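Local coordinates for predicted protein (Acinetobacter sp. RUH2624, PDB 4MEA) that hydrolyses epoxides, probably to vicinal diols, as a secreted Cif-type virulence factor of the alpha/beta hydrolase fold, at residues S267-V281 / Q294-M307. Numbering follows the deposited sequence.
Sequences SMALTGQKGVNDVLV and QYTAIILPDTGHWM
Tyr295 reaches across from strand 295-300 to Val281 on helix 279-288, tying together the beta-alpha-beta unit that ends the central sheet of this alpha/beta hydrolase. Axes 13° apart and bonds such as Ile298 N to Ala269 O, 2.9 Å, mark strands 267-272 and 295-300 as a parallel pair. On the face turned to helix 279-288, Tyr295 CG lies anti to the backbone N (chi1 175°), which lays the ring past Ala269; Ser267 OG meets the ring's edge at CD1, 3.6 Å. Val281 crosses Tyr295 at about a right angle, its CG1 3.6 Å from Ala297 CB and its CG2 against Ile299 CG1. Ile299 CG1 also packs against Thr271 OG1, whose hydroxyl donates to Asn277 O. On the opposite face, under helix 307-323, Leu270 and Ile298 lie side by side, pointing the same way, Leu270 CD1 3.9 Å from Ile298 CG2; Met307, bent at the thioether, brings CE to Leu270 CG. Beyond the strands, Gln273 OE1 receives Asp302 N at 2.9 Å, nearly straight at 176°, and Lys274 N bonds Thr303 O, joining the two turns. The second turn leads to His305, whose ND1 bonds Asp158 and NE2 Asp134, consistent with an epoxide hydrolase Asp-His-Asp triad, His305 probably the base. In the helix's first turn, Val281 O accepts the Tyr295 hydroxyl, OH to O 2.7 Å, in the carbonyl plane and on a lone pair.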
loop_
_atom_site.group_PDB
_atom_site.type_symbol
_atom_site.label_atom_id
_atom_site.label_comp_id
_atom_site.label_asym_id
_atom_site.label_seq_id
_atom_site.Cartn_x
_atom_site.Cartn_y
_atom_site.Cartn_z
ATOM N N SER A 267 -6.758 9.546 -30.248
ATOM C CA SER A 267 -6.929 9.197 -28.847
ATOM C C SER A 267 -6.681 10.415 -27.968
ATOM O O SER A 267 -6.031 11.377 -28.384
ATOM C CB SER A 267 -5.987 8.064 -28.460
ATOM O OG SER A 267 -4.633 8.456 -28.591
ATOM N N MET A 268 -7.220 10.376 -26.758
ATOM C CA MET A 268 -7.009 11.446 -25.796
ATOM C C MET A 268 -6.679 10.881 -24.422
ATOM O O MET A 268 -7.285 9.893 -23.991
ATOM C CB MET A 268 -8.250 12.344 -25.694
ATOM C CG MET A 268 -8.133 13.431 -24.616
ATOM S SD MET A 268 -9.322 14.776 -24.797
ATOM C CE MET A 268 -10.875 13.931 -24.510
ATOM N N ALA A 269 -5.701 11.502 -23.760
ATOM C CA ALA A 269 -5.502 11.353 -22.326
ATOM C C ALA A 269 -6.125 12.572 -21.666
ATOM O O ALA A 269 -5.751 13.707 -21.958
ATOM C CB ALA A 269 -4.024 11.255 -21.981
ATOM N N LEU A 270 -7.103 12.334 -20.802
ATOM C CA LEU A 270 -7.808 13.414 -20.123
ATOM C C LEU A 270 -7.701 13.157 -18.627
ATOM O O LEU A 270 -8.195 12.152 -18.122
ATOM C CB LEU A 270 -9.270 13.459 -20.594
ATOM C CG LEU A 270 -10.287 14.334 -19.871
ATOM C CD1 LEU A 270 -9.899 15.816 -19.923
ATOM C CD2 LEU A 270 -11.679 14.118 -20.485
ATOM N N THR A 271 -7.021 14.053 -17.922
ATOM C CA THR A 271 -6.670 13.789 -16.538
ATOM C C THR A 271 -6.946 14.997 -15.651
ATOM O O THR A 271 -7.259 16.087 -16.137
ATOM C CB THR A 271 -5.181 13.446 -16.408
ATOM O OG1 THR A 271 -4.412 14.646 -16.530
ATOM C CG2 THR A 271 -4.754 12.456 -17.484
ATOM N N GLY A 272 -6.822 14.793 -14.345
ATOM C CA GLY A 272 -6.992 15.873 -13.394
ATOM C C GLY A 272 -5.672 16.236 -12.752
ATOM O O GLY A 272 -4.956 15.368 -12.260
ATOM N N GLN A 273 -5.347 17.525 -12.766
ATOM C CA GLN A 273 -4.125 18.026 -12.148
ATOM C C GLN A 273 -3.941 17.544 -10.709
ATOM O O GLN A 273 -2.810 17.280 -10.286
ATOM C CB GLN A 273 -4.129 19.555 -12.172
ATOM C CG GLN A 273 -2.945 20.210 -11.486
ATOM C CD GLN A 273 -3.150 21.708 -11.310
ATOM O OE1 GLN A 273 -4.216 22.160 -10.864
ATOM N NE2 GLN A 273 -2.138 22.489 -11.674
ATOM N N LYS A 274 -5.041 17.447 -9.955
ATOM C CA LYS A 274 -4.984 17.044 -8.542
ATOM C C LYS A 274 -5.227 15.549 -8.341
ATOM O O LYS A 274 -5.309 15.068 -7.203
ATOM C CB LYS A 274 -5.996 17.831 -7.695
ATOM C CG LYS A 274 -5.722 19.332 -7.637
ATOM C CD LYS A 274 -4.314 19.607 -7.132
ATOM C CE LYS A 274 -4.051 21.107 -6.994
ATOM N NZ LYS A 274 -2.629 21.396 -6.633
ATOM N N GLY A 275 -5.353 14.820 -9.444
ATOM C CA GLY A 275 -5.521 13.379 -9.385
ATOM C C GLY A 275 -4.209 12.702 -9.743
ATOM O O GLY A 275 -3.174 12.992 -9.151
ATOM N N VAL A 276 -4.248 11.807 -10.721
ATOM C CA VAL A 276 -3.038 11.121 -11.180
ATOM C C VAL A 276 -2.183 12.075 -12.025
ATOM O O VAL A 276 -0.980 11.875 -12.183
ATOM C CB VAL A 276 -3.383 9.829 -11.960
ATOM C CG1 VAL A 276 -2.110 9.049 -12.293
ATOM C CG2 VAL A 276 -4.327 8.965 -11.123
ATOM N N ASN A 277 -2.820 13.111 -12.561
ATOM C CA ASN A 277 -2.108 14.229 -13.181
ATOM C C ASN A 277 -1.452 13.833 -14.517
ATOM O O ASN A 277 -2.143 13.495 -15.482
ATOM C CB ASN A 277 -1.093 14.830 -12.179
ATOM C CG ASN A 277 -0.513 16.155 -12.646
ATOM O OD1 ASN A 277 -0.975 16.740 -13.625
ATOM N ND2 ASN A 277 0.505 16.635 -11.942
ATOM N N ASP A 278 -0.124 13.840 -14.571
ATOM C CA ASP A 278 0.561 13.692 -15.858
ATOM C C ASP A 278 1.046 12.284 -16.237
ATOM O O ASP A 278 1.649 12.103 -17.302
ATOM C CB ASP A 278 1.734 14.680 -15.938
ATOM C CG ASP A 278 2.778 14.436 -14.872
ATOM O OD1 ASP A 278 2.548 13.586 -13.984
ATOM O OD2 ASP A 278 3.830 15.112 -14.917
ATOM N N VAL A 279 0.800 11.291 -15.385
ATOM C CA VAL A 279 1.276 9.934 -15.655
ATOM C C VAL A 279 0.709 9.363 -16.967
ATOM O O VAL A 279 1.455 8.901 -17.822
ATOM C CB VAL A 279 0.962 8.967 -14.492
ATOM C CG1 VAL A 279 1.359 7.525 -14.864
ATOM C CG2 VAL A 279 1.665 9.422 -13.213
ATOM N N LEU A 280 -0.609 9.401 -17.120
ATOM C CA LEU A 280 -1.247 8.886 -18.328
ATOM C C LEU A 280 -0.869 9.714 -19.554
ATOM O O LEU A 280 -0.691 9.177 -20.644
ATOM C CB LEU A 280 -2.772 8.879 -18.162
ATOM C CG LEU A 280 -3.592 8.393 -19.363
ATOM C CD1 LEU A 280 -3.335 6.917 -19.622
ATOM C CD2 LEU A 280 -5.097 8.649 -19.166
ATOM N N VAL A 281 -0.760 11.027 -19.378
ATOM C CA VAL A 281 -0.425 11.917 -20.490
ATOM C C VAL A 281 0.917 11.523 -21.108
ATOM O O VAL A 281 1.032 11.365 -22.329
ATOM C CB VAL A 281 -0.402 13.391 -20.037
ATOM C CG1 VAL A 281 0.154 14.283 -21.130
ATOM C CG2 VAL A 281 -1.802 13.833 -19.627
ATOM N N GLN A 294 -2.423 12.549 -33.921
ATOM C CA GLN A 294 -3.770 12.076 -33.589
ATOM C C GLN A 294 -4.065 12.126 -32.087
ATOM O O GLN A 294 -5.192 11.862 -31.659
ATOM C CB GLN A 294 -3.956 10.638 -34.066
ATOM C CG GLN A 294 -3.889 10.432 -35.558
ATOM C CD GLN A 294 -4.118 8.978 -35.921
ATOM O OE1 GLN A 294 -3.315 8.104 -35.576
ATOM N NE2 GLN A 294 -5.231 8.707 -36.602
ATOM N N TYR A 295 -3.052 12.472 -31.298
ATOM C CA TYR A 295 -3.121 12.371 -29.839
ATOM C C TYR A 295 -3.361 13.716 -29.148
ATOM O O TYR A 295 -2.620 14.682 -29.361
ATOM C CB TYR A 295 -1.829 11.738 -29.317
ATOM C CG TYR A 295 -1.702 11.683 -27.808
ATOM C CD1 TYR A 295 -2.582 10.925 -27.046
ATOM C CD2 TYR A 295 -0.691 12.371 -27.148
ATOM C CE1 TYR A 295 -2.468 10.862 -25.669
ATOM C CE2 TYR A 295 -0.561 12.304 -25.765
ATOM C CZ TYR A 295 -1.459 11.547 -25.032
ATOM O OH TYR A 295 -1.357 11.471 -23.657
ATOM N N THR A 296 -4.397 13.764 -28.315
ATOM C CA THR A 296 -4.714 14.946 -27.521
ATOM C C THR A 296 -4.489 14.659 -26.039
ATOM O O THR A 296 -4.895 13.616 -25.527
ATOM C CB THR A 296 -6.180 15.380 -27.719
ATOM O OG1 THR A 296 -6.384 15.784 -29.075
ATOM C CG2 THR A 296 -6.530 16.540 -26.799
ATOM N N ALA A 297 -3.844 15.591 -25.353
ATOM C CA ALA A 297 -3.612 15.476 -23.918
ATOM C C ALA A 297 -4.170 16.704 -23.222
ATOM O O ALA A 297 -3.771 17.828 -23.522
ATOM C CB ALA A 297 -2.128 15.355 -23.634
ATOM N N ILE A 298 -5.091 16.491 -22.290
ATOM C CA ILE A 298 -5.661 17.594 -21.533
ATOM C C ILE A 298 -5.604 17.289 -20.049
ATOM O O ILE A 298 -6.101 16.260 -19.595
ATOM C CB ILE A 298 -7.118 17.882 -21.958
ATOM C CG1 ILE A 298 -7.152 18.356 -23.415
ATOM C CG2 ILE A 298 -7.764 18.914 -21.017
ATOM C CD1 ILE A 298 -8.549 18.552 -23.978
ATOM N N ILE A 299 -4.967 18.176 -19.293
ATOM C CA ILE A 299 -4.967 18.043 -17.851
ATOM C C ILE A 299 -5.843 19.155 -17.275
ATOM O O ILE A 299 -5.547 20.333 -17.445
ATOM C CB ILE A 299 -3.544 18.136 -17.288
ATOM C CG1 ILE A 299 -2.636 17.081 -17.940
ATOM C CG2 ILE A 299 -3.554 17.994 -15.767
ATOM C CD1 ILE A 299 -1.228 17.033 -17.344
ATOM N N LEU A 300 -6.925 18.787 -16.601
ATOM C CA LEU A 300 -7.825 19.786 -16.031
ATOM C C LEU A 300 -7.287 20.344 -14.707
ATOM O O LEU A 300 -6.997 19.590 -13.777
ATOM C CB LEU A 300 -9.234 19.215 -15.848
ATOM C CG LEU A 300 -9.959 18.703 -17.096
ATOM C CD1 LEU A 300 -11.354 18.210 -16.723
ATOM C CD2 LEU A 300 -10.038 19.795 -18.151
ATOM N N PRO A 301 -7.153 21.677 -14.624
ATOM C CA PRO A 301 -6.667 22.315 -13.390
ATOM C C PRO A 301 -7.658 22.184 -12.228
ATOM O O PRO A 301 -8.865 22.083 -12.469
ATOM C CB PRO A 301 -6.486 23.789 -13.794
ATOM C CG PRO A 301 -7.364 23.976 -14.990
ATOM C CD PRO A 301 -7.419 22.650 -15.700
ATOM N N ASP A 302 -7.136 22.166 -10.999
ATOM C CA ASP A 302 -7.942 22.171 -9.775
ATOM C C ASP A 302 -8.939 21.018 -9.722
ATOM O O ASP A 302 -9.927 21.087 -8.989
ATOM C CB ASP A 302 -8.692 23.497 -9.618
ATOM C CG ASP A 302 -7.757 24.687 -9.488
ATOM O OD1 ASP A 302 -6.694 24.544 -8.842
ATOM O OD2 ASP A 302 -8.085 25.763 -10.039
ATOM N N THR A 303 -8.666 19.969 -10.494
ATOM C CA THR A 303 -9.558 18.816 -10.609
ATOM C C THR A 303 -8.837 17.552 -10.164
ATOM O O THR A 303 -7.723 17.271 -10.613
ATOM C CB THR A 303 -10.055 18.622 -12.064
ATOM O OG1 THR A 303 -10.730 19.806 -12.499
ATOM C CG2 THR A 303 -11.018 17.414 -12.171
ATOM N N GLY A 304 -9.471 16.804 -9.271
ATOM C CA GLY A 304 -8.903 15.563 -8.774
ATOM C C GLY A 304 -9.301 14.380 -9.642
ATOM O O GLY A 304 -9.717 14.548 -10.782
ATOM N N HIS A 305 -9.189 13.183 -9.080
ATOM C CA HIS A 305 -9.428 11.931 -9.797
ATOM C C HIS A 305 -10.878 11.714 -10.258
ATOM O O HIS A 305 -11.125 11.137 -11.317
ATOM C CB HIS A 305 -8.988 10.769 -8.902
ATOM C CG HIS A 305 -9.061 9.432 -9.562
ATOM N ND1 HIS A 305 -8.284 9.097 -10.652
ATOM C CD2 HIS A 305 -9.811 8.339 -9.279
ATOM C CE1 HIS A 305 -8.557 7.856 -11.016
ATOM N NE2 HIS A 305 -9.482 7.375 -10.201
ATOM N N TRP A 306 -11.836 12.167 -9.459
ATOM C CA TRP A 306 -13.247 11.907 -9.745
ATOM C C TRP A 306 -13.760 13.011 -10.665
ATOM O O TRP A 306 -14.507 13.899 -10.246
ATOM C CB TRP A 306 -14.036 11.824 -8.432
ATOM C CG TRP A 306 -13.283 11.037 -7.392
ATOM C CD1 TRP A 306 -12.663 11.525 -6.279
ATOM C CD2 TRP A 306 -13.041 9.623 -7.400
ATOM N NE1 TRP A 306 -12.061 10.502 -5.584
ATOM C CE2 TRP A 306 -12.276 9.324 -6.250
ATOM C CE3 TRP A 306 -13.394 8.581 -8.269
ATOM C CZ2 TRP A 306 -11.864 8.027 -5.941
ATOM C CZ3 TRP A 306 -12.980 7.280 -7.960
ATOM C CH2 TRP A 306 -12.219 7.020 -6.807
ATOM N N MET A 307 -13.356 12.929 -11.930
ATOM C CA MET A 307 -13.337 14.092 -12.808
ATOM C C MET A 307 -14.708 14.644 -13.175
ATOM O O MET A 307 -14.866 15.852 -13.309
ATOM C CB MET A 307 -12.526 13.793 -14.066
ATOM C CG MET A 307 -11.066 13.427 -13.779
ATOM S SD MET A 307 -10.184 13.018 -15.297
ATOM C CE MET A 307 -10.230 14.581 -16.168
#